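Local coordinates for protein TRAP dicarboxylate transporter-DctP subunit (Marinobacter aquaeolei, PDB 4PFI) that probably binds a small organic acid in the periplasm and hands it to a TRAP-type membrane transporter, as solute-binding proteins of the DctP family do, at residues A[163-168]-A[232-237]; A[158-163]-A[217-222]; A[237-242]-A[301-306]. One frame throughout, in Å; residues are numbered along the deposited sequence.

Contact 1: residues A[163-168]-A[232-237]. With NA (sodium ion), chain B.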
# COMPACT_ATOMS: atom_id res chain seq x y z
N THR A 163 13.33 8.17 3.19
CA THR A 163 14.15 9.34 2.95
C THR A 163 14.44 10.04 4.27
O THR A 163 13.68 9.94 5.24
CB THR A 163 13.49 10.39 1.99
OG1 THR A 163 12.33 10.96 2.60
CG2 THR A 163 13.06 9.77 0.72
N ALA A 164 15.57 10.74 4.28
CA ALA A 164 15.98 11.56 5.38
C ALA A 164 17.16 12.42 4.91
O ALA A 164 17.53 12.41 3.73
CB ALA A 164 16.40 10.69 6.55
N ASN A 165 17.74 13.17 5.85
CA ASN A 165 18.94 13.92 5.56
C ASN A 165 20.20 13.25 6.06
O ASN A 165 21.23 13.89 6.25
CB ASN A 165 18.79 15.35 6.05
CG ASN A 165 17.98 16.17 5.09
OD1 ASN A 165 18.08 15.99 3.87
ND2 ASN A 165 17.15 17.05 5.61
N ASN A 166 20.12 11.93 6.26
CA ASN A 166 21.27 11.09 6.55
C ASN A 166 20.91 9.66 6.19
O ASN A 166 19.74 9.36 6.01
CB ASN A 166 21.69 11.19 8.03
CG ASN A 166 20.51 11.08 8.98
OD1 ASN A 166 19.89 12.09 9.35
ND2 ASN A 166 20.18 9.86 9.36
N PRO A 167 21.91 8.77 6.07
CA PRO A 167 21.57 7.38 5.75
C PRO A 167 20.92 6.70 6.95
O PRO A 167 21.17 7.09 8.07
CB PRO A 167 22.93 6.73 5.43
CG PRO A 167 23.92 7.88 5.30
CD PRO A 167 23.36 8.98 6.18
N LEU A 168 20.08 5.70 6.70
CA LEU A 168 19.39 4.99 7.76
C LEU A 168 19.84 3.52 7.72
O LEU A 168 19.08 2.65 7.29
CB LEU A 168 17.88 5.12 7.59
CG LEU A 168 17.35 6.56 7.69
CD1 LEU A 168 15.96 6.69 7.10
CD2 LEU A 168 17.35 7.04 9.15
N GLU A 232 13.47 16.74 -3.36
CA GLU A 232 14.06 18.09 -3.41
C GLU A 232 14.50 18.60 -2.03
O GLU A 232 15.30 19.50 -1.94
CB GLU A 232 13.06 19.11 -3.99
CG GLU A 232 12.62 18.81 -5.41
CD GLU A 232 11.56 19.77 -6.00
OE1 GLU A 232 11.07 20.72 -5.32
OE2 GLU A 232 11.19 19.55 -7.16
N VAL A 233 13.97 17.99 -0.97
CA VAL A 233 14.16 18.48 0.38
C VAL A 233 14.70 17.35 1.26
O VAL A 233 14.61 17.38 2.49
CB VAL A 233 12.83 19.14 0.93
CG1 VAL A 233 12.52 20.43 0.17
CG2 VAL A 233 11.65 18.16 0.86
N GLN A 234 15.29 16.35 0.60
CA GLN A 234 15.93 15.24 1.28
C GLN A 234 17.30 14.97 0.60
O GLN A 234 17.55 15.42 -0.52
CB GLN A 234 15.04 13.98 1.28
CG GLN A 234 13.66 14.09 1.96
CD GLN A 234 13.72 13.94 3.48
OE1 GLN A 234 13.28 12.92 4.05
NE2 GLN A 234 14.25 14.95 4.15
N ASN A 235 18.19 14.27 1.28
CA ASN A 235 19.54 14.00 0.79
C ASN A 235 19.82 12.51 0.59
O ASN A 235 20.68 12.13 -0.20
CB ASN A 235 20.59 14.59 1.75
CG ASN A 235 20.75 16.12 1.59
OD1 ASN A 235 20.43 16.71 0.56
ND2 ASN A 235 21.30 16.74 2.61
N VAL A 236 19.08 11.66 1.29
CA VAL A 236 19.39 10.26 1.22
C VAL A 236 18.13 9.41 1.08
O VAL A 236 17.23 9.48 1.90
CB VAL A 236 20.20 9.77 2.46
CG1 VAL A 236 20.53 8.30 2.31
CG2 VAL A 236 21.46 10.60 2.65
N LEU A 237 18.09 8.62 0.02
CA LEU A 237 17.04 7.62 -0.18
C LEU A 237 17.55 6.25 0.29
O LEU A 237 18.47 5.71 -0.33
CB LEU A 237 16.72 7.57 -1.67
CG LEU A 237 15.34 7.05 -2.02
CD1 LEU A 237 14.54 8.25 -2.41
CD2 LEU A 237 15.39 6.06 -3.15
NA NA B . 19.28 16.87 -1.46
O HOH W 1 17.91 7.75 4.16
O HOH W 2 18.13 18.87 -0.33
O HOH W 3 17.85 16.85 -3.51
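Thr-163 opens the contact by giving its hydroxyl to the side-chain amide of Gln-234: OG1 lies 2.6 Å from OE1, in the carbonyl plane and on a lone pair. With OG1 held between the backbone N and the carbonyl carbon (chi1 66°), the hydroxyl faces the glutamine, whose chain bends at chi2 to meet it at about a right angle. The methyl of Thr-163 turns instead to Leu-237, CG2 to CD1 3.8 Å.

At the end of strand 149-164, Ala-164 pairs antiparallel with Val-236, the first residue of strand 236-239, Ala-164 N bonding Val-236 O at 3.2 Å. Its carbonyl O takes two amides, Val-236 N at 3.0 Å and Asn-235 N at 3.1 Å, from opposite faces of the carbonyl plane: a classic beta bulge. The Asn-165 side chain crosses that of Asn-235 obliquely, OD1 3.1 Å from Asn-235 N, the amide planes 55° apart. Asn-166 O shares a water with Val-236 O, and Pro-167 lays its CA against Val-236 CG1.

The extra residue of the bulge sits at a sodium ion, bound by Gln-234 O at 2.4 Å, Asn-235 OD1 at 2.3 Å, Gly-298 O and two waters. All the protein ligands are neutral oxygens, so the ion probably keeps much of its positive charge and polarises the groups that hold it.

Contact 2: residues A[158-163]-A[217-222]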
# COMPACT_ATOMS: atom_id res chain seq x y z
N GLY A 158 4.57 -1.05 -4.64
CA GLY A 158 6.02 -0.99 -4.66
C GLY A 158 6.63 -1.10 -3.28
O GLY A 158 5.94 -0.99 -2.26
N TRP A 159 7.93 -1.35 -3.25
CA TRP A 159 8.68 -1.34 -2.01
C TRP A 159 8.56 0.03 -1.32
O TRP A 159 8.80 1.06 -1.96
CB TRP A 159 10.14 -1.60 -2.32
CG TRP A 159 10.49 -3.04 -2.50
CD1 TRP A 159 10.94 -3.63 -3.63
CD2 TRP A 159 10.39 -4.07 -1.51
NE1 TRP A 159 11.14 -4.98 -3.41
CE2 TRP A 159 10.81 -5.28 -2.12
CE3 TRP A 159 9.99 -4.09 -0.17
CZ2 TRP A 159 10.84 -6.49 -1.43
CZ3 TRP A 159 10.02 -5.29 0.51
CH2 TRP A 159 10.45 -6.48 -0.12
N MSE A 160 8.24 0.07 -0.03
CA MSE A 160 8.35 1.33 0.73
C MSE A 160 9.83 1.77 0.72
O MSE A 160 10.72 0.94 0.87
CB MSE A 160 7.84 1.18 2.16
CG MSE A 160 6.36 0.83 2.26
SE MSE A 160 5.20 2.29 1.66
CE MSE A 160 5.26 3.42 3.28
N THR A 161 10.08 3.06 0.55
CA THR A 161 11.43 3.58 0.50
C THR A 161 11.57 4.68 1.55
O THR A 161 10.62 5.40 1.81
CB THR A 161 11.73 4.12 -0.90
OG1 THR A 161 11.81 3.02 -1.83
CG2 THR A 161 13.03 4.90 -0.92
N TRP A 162 12.73 4.78 2.19
CA TRP A 162 12.90 5.75 3.27
C TRP A 162 13.69 6.97 2.75
O TRP A 162 14.62 6.80 1.96
CB TRP A 162 13.70 5.13 4.41
CG TRP A 162 13.10 3.92 5.04
CD1 TRP A 162 11.83 3.48 4.91
CD2 TRP A 162 13.76 3.00 5.91
NE1 TRP A 162 11.63 2.34 5.67
CE2 TRP A 162 12.81 2.02 6.29
CE3 TRP A 162 15.05 2.90 6.41
CZ2 TRP A 162 13.12 0.97 7.13
CZ3 TRP A 162 15.36 1.85 7.25
CH2 TRP A 162 14.39 0.90 7.61
N THR A 163 13.33 8.17 3.19
CA THR A 163 14.15 9.34 2.95
C THR A 163 14.44 10.04 4.27
O THR A 163 13.68 9.94 5.24
CB THR A 163 13.49 10.39 1.99
OG1 THR A 163 12.33 10.96 2.60
CG2 THR A 163 13.06 9.77 0.72
N GLY A 217 12.39 12.59 8.28
CA GLY A 217 12.29 11.74 7.11
C GLY A 217 10.92 11.17 6.97
O GLY A 217 10.03 11.45 7.78
N GLN A 218 10.72 10.39 5.94
CA GLN A 218 9.45 9.71 5.72
C GLN A 218 9.67 8.49 4.88
O GLN A 218 10.77 8.22 4.41
CB GLN A 218 8.42 10.63 5.04
CG GLN A 218 8.83 11.21 3.66
CD GLN A 218 8.67 10.22 2.52
OE1 GLN A 218 7.56 9.78 2.20
NE2 GLN A 218 9.78 9.82 1.95
N SER A 219 8.56 7.78 4.67
CA SER A 219 8.53 6.52 3.98
C SER A 219 7.36 6.48 3.01
O SER A 219 6.26 6.86 3.34
CB SER A 219 8.38 5.35 4.99
OG SER A 219 8.67 4.13 4.32
N ASN A 220 7.62 5.99 1.81
CA ASN A 220 6.64 5.92 0.73
C ASN A 220 7.30 5.22 -0.44
O ASN A 220 8.52 5.18 -0.53
CB ASN A 220 6.23 7.33 0.27
CG ASN A 220 4.96 7.81 0.90
OD1 ASN A 220 3.92 7.20 0.71
ND2 ASN A 220 5.04 8.87 1.70
N PRO A 221 6.49 4.70 -1.37
CA PRO A 221 7.08 4.18 -2.60
C PRO A 221 7.66 5.32 -3.45
O PRO A 221 7.25 6.48 -3.34
CB PRO A 221 5.90 3.47 -3.30
CG PRO A 221 4.67 4.05 -2.70
CD PRO A 221 5.02 4.50 -1.31
N VAL A 222 8.66 4.98 -4.25
CA VAL A 222 9.40 5.95 -5.03
C VAL A 222 8.51 6.86 -5.90
O VAL A 222 8.78 8.06 -5.97
CB VAL A 222 10.45 5.24 -5.91
CG1 VAL A 222 11.00 6.17 -6.96
CG2 VAL A 222 11.57 4.73 -5.03
O HOH W 4 9.38 2.17 -4.47
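Strand 161-163 runs antiparallel to strand 217-220, their axes 4.7 Å apart at closest and their directions 162° apart, with Thr-161 facing Asn-220 and Thr-163 facing Gln-218 as hydrogen-bonded pairs. This is a buried part of the mixed sheet of a two-lobed solute-binding protein, within the long strand 149-164. Thr-163 N gives a nearly straight bond to Gln-218 O, 2.8 Å long.

In Gln-218, CG lies between the backbone N and the carbonyl carbon (chi1 59°) and the chain bends again at chi2; the two bends lay the amide alongside the strand, its NE2 edge turned to Thr-163 and OE1 to Asn-220. NE2 donates to Thr-163 OG1 at 2.9 Å, the hydroxyl oxygen lying in the amide plane, while that hydroxyl in turn donates a hydrogen bond to Gln-234 OE1. The other end of the amide, OE1, receives Asn-220 ND2 at 2.7 Å, so both ends are gripped and the group is held against rotation. A leucine in place of Gln-218 would probably leave Asn-220 ND2 without this acceptor and Thr-163 OG1 without its donor, freeing the asparagine amide to turn.

On the face of Trp-162 and Ser-219, the serine OG comes to the edge of the indole, 3.3 Å from CD1 and near the ring plane. Phe-174, Phe-191 and Phe-312 meet the same indole edge-to-face. Farther along, selenomethionine Met-160 lies beside Pro-221, SE 3.7 Å from CD, and Val-222 puts CG2 against Thr-161 OG1. Just at the start of helix 222-228, where Pro-221 is the N-cap residue, one water joins the two segments, donating to Trp-159 O at 2.8 Å and accepting from Val-222 N.

Contact 3: residues A[237-242]-A[301-306]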
# COMPACT_ATOMS: atom_id res chain seq x y z
N LEU A 237 18.09 8.62 0.02
CA LEU A 237 17.04 7.62 -0.18
C LEU A 237 17.55 6.25 0.29
O LEU A 237 18.47 5.71 -0.33
CB LEU A 237 16.72 7.57 -1.67
CG LEU A 237 15.34 7.05 -2.02
CD1 LEU A 237 14.54 8.25 -2.41
CD2 LEU A 237 15.39 6.06 -3.15
N THR A 238 17.02 5.71 1.39
CA THR A 238 17.50 4.40 1.87
C THR A 238 16.49 3.29 1.51
O THR A 238 15.32 3.37 1.85
CB THR A 238 17.75 4.36 3.43
OG1 THR A 238 18.76 5.30 3.81
CG2 THR A 238 18.19 3.00 3.88
N MSE A 239 16.96 2.25 0.84
CA MSE A 239 16.10 1.17 0.41
C MSE A 239 16.38 -0.03 1.31
O MSE A 239 17.39 -0.72 1.17
CB MSE A 239 16.33 0.91 -1.07
CG MSE A 239 16.45 2.28 -1.88
SE MSE A 239 16.32 2.01 -3.78
CE MSE A 239 14.58 2.81 -4.13
N ALA A 240 15.52 -0.23 2.30
CA ALA A 240 15.68 -1.32 3.25
C ALA A 240 14.91 -2.56 2.83
O ALA A 240 15.15 -3.61 3.37
CB ALA A 240 15.22 -0.92 4.62
N ARG A 241 14.02 -2.41 1.84
CA ARG A 241 13.09 -3.47 1.44
C ARG A 241 12.50 -4.13 2.72
O ARG A 241 12.71 -5.31 2.99
CB ARG A 241 13.83 -4.47 0.54
CG ARG A 241 14.11 -3.94 -0.88
CD ARG A 241 14.81 -5.00 -1.78
NE ARG A 241 16.10 -5.40 -1.18
CZ ARG A 241 16.44 -6.65 -0.85
NH1 ARG A 241 15.64 -7.70 -1.06
NH2 ARG A 241 17.63 -6.84 -0.29
N ALA A 242 11.81 -3.33 3.53
CA ALA A 242 11.27 -3.80 4.80
C ALA A 242 9.80 -4.16 4.63
O ALA A 242 9.34 -5.15 5.16
CB ALA A 242 11.45 -2.74 5.90
N VAL A 301 21.59 7.36 -3.01
CA VAL A 301 20.81 6.14 -2.91
C VAL A 301 21.59 5.11 -2.11
O VAL A 301 22.76 4.87 -2.38
CB VAL A 301 20.48 5.57 -4.30
CG1 VAL A 301 19.87 4.19 -4.15
CG2 VAL A 301 19.53 6.50 -5.02
N VAL A 302 20.93 4.48 -1.14
CA VAL A 302 21.62 3.52 -0.29
C VAL A 302 20.79 2.25 -0.25
O VAL A 302 19.65 2.31 0.16
CB VAL A 302 21.78 4.09 1.15
CG1 VAL A 302 22.33 3.01 2.07
CG2 VAL A 302 22.67 5.35 1.15
N ARG A 303 21.32 1.13 -0.73
CA ARG A 303 20.63 -0.16 -0.54
C ARG A 303 21.28 -0.87 0.63
O ARG A 303 22.46 -1.12 0.60
CB ARG A 303 20.69 -1.06 -1.78
CG ARG A 303 20.53 -0.24 -3.06
CD ARG A 303 19.60 -0.87 -4.08
NE ARG A 303 19.30 0.10 -5.15
CZ ARG A 303 18.12 0.21 -5.75
NH1 ARG A 303 17.93 1.12 -6.70
NH2 ARG A 303 17.11 -0.60 -5.38
N LEU A 304 20.49 -1.18 1.66
CA LEU A 304 21.03 -1.87 2.83
C LEU A 304 21.57 -3.26 2.46
O LEU A 304 21.00 -3.95 1.61
CB LEU A 304 19.96 -1.99 3.91
CG LEU A 304 19.44 -0.67 4.49
CD1 LEU A 304 18.55 -0.96 5.70
CD2 LEU A 304 20.56 0.33 4.85
N THR A 305 22.67 -3.64 3.09
CA THR A 305 23.21 -5.00 2.98
C THR A 305 22.34 -5.96 3.76
O THR A 305 21.53 -5.54 4.58
CB THR A 305 24.60 -5.11 3.61
OG1 THR A 305 24.50 -4.82 5.01
CG2 THR A 305 25.59 -4.16 2.93
N GLU A 306 22.50 -7.26 3.50
CA GLU A 306 21.74 -8.27 4.24
C GLU A 306 21.99 -8.19 5.75
O GLU A 306 21.06 -8.34 6.53
CB GLU A 306 22.05 -9.67 3.70
CG GLU A 306 21.41 -9.92 2.33
CD GLU A 306 19.90 -9.66 2.31
OE1 GLU A 306 19.16 -10.31 3.10
OE2 GLU A 306 19.44 -8.80 1.52
O HOH W 5 18.58 -9.44 -1.18
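The guanidinium of Arg-303 carries the selenium of selenomethionine Met-239 over one face, SE 3.1 Å above the plane, offset toward the rim and 3.2 Å from CZ. The guanidinium of Arg-241 is used at its edge: Glu-306 OE2 lies close to its plane, 3.2 Å from NH2, in a salt bridge whose carboxylate is turned 48° from the guanidinium.

These groups decorate strands 237-239 and 301-303, parallel neighbours in the mixed sheet of the solute-binding protein, with strand 244-252, helix 253-257 and the long helix 263-296 between them in the chain. Their axes run 4.7 Å apart at 17°. Val-302 stands at the centre of the pairing, its N bonding Leu-237 O and its O receiving Met-239 N at 2.8 Å; Leu-304 N then continues the pattern to Met-239 O.

Met-239 and Arg-303 lie side by side on the face that also holds Leu-237 and Val-301, and Leu-290 and Leu-294 of helix 263-296 pack on it. Met-239 CG starts off beside the backbone N (chi1 -42°) and an extended chi2 carries the selenium alongside the arginine; the bend at chi3 sets only the terminal methyl CE. Beyond the paired strands Leu-304 spreads its two methyls, CD1 onto Ala-240 CB at 3.5 Å and CD2 onto Thr-238 CG2 at 3.7 Å.

Glu-306, in the first turn of helix 306-316, also pairs with Arg-309, so its negative charge is probably shared between two arginines. A water closes the bridge to Arg-241, accepting from NH2 and donating to Glu-306 OE2, 2.9 Å from each.

Overall arrangement
Strand 149-164 lies between the partners of contacts 1 and 2: Thr-163 belongs to both, bonded on one side to 217-220 and on the other facing 236-239. Contact 3 continues the sheet from 236-239 to 300-303, sharing Leu-237 with contact 1. The centres of the three contacts are about 10 to 12 Å apart. A backbone hydrogen bond from Thr-238 N to Trp-162 O, 2.7 Å, ties contact 3 to contact 2, and Leu-168 N probably bonds Thr-238 OG1 at 3.2 Å between contacts 1 and 3. The sodium ion sits at the contact 1 end, about 9 Å from the Thr-163 side chain and about 10 Å from that of Leu-237; contact 2 is nearest the chain's centre.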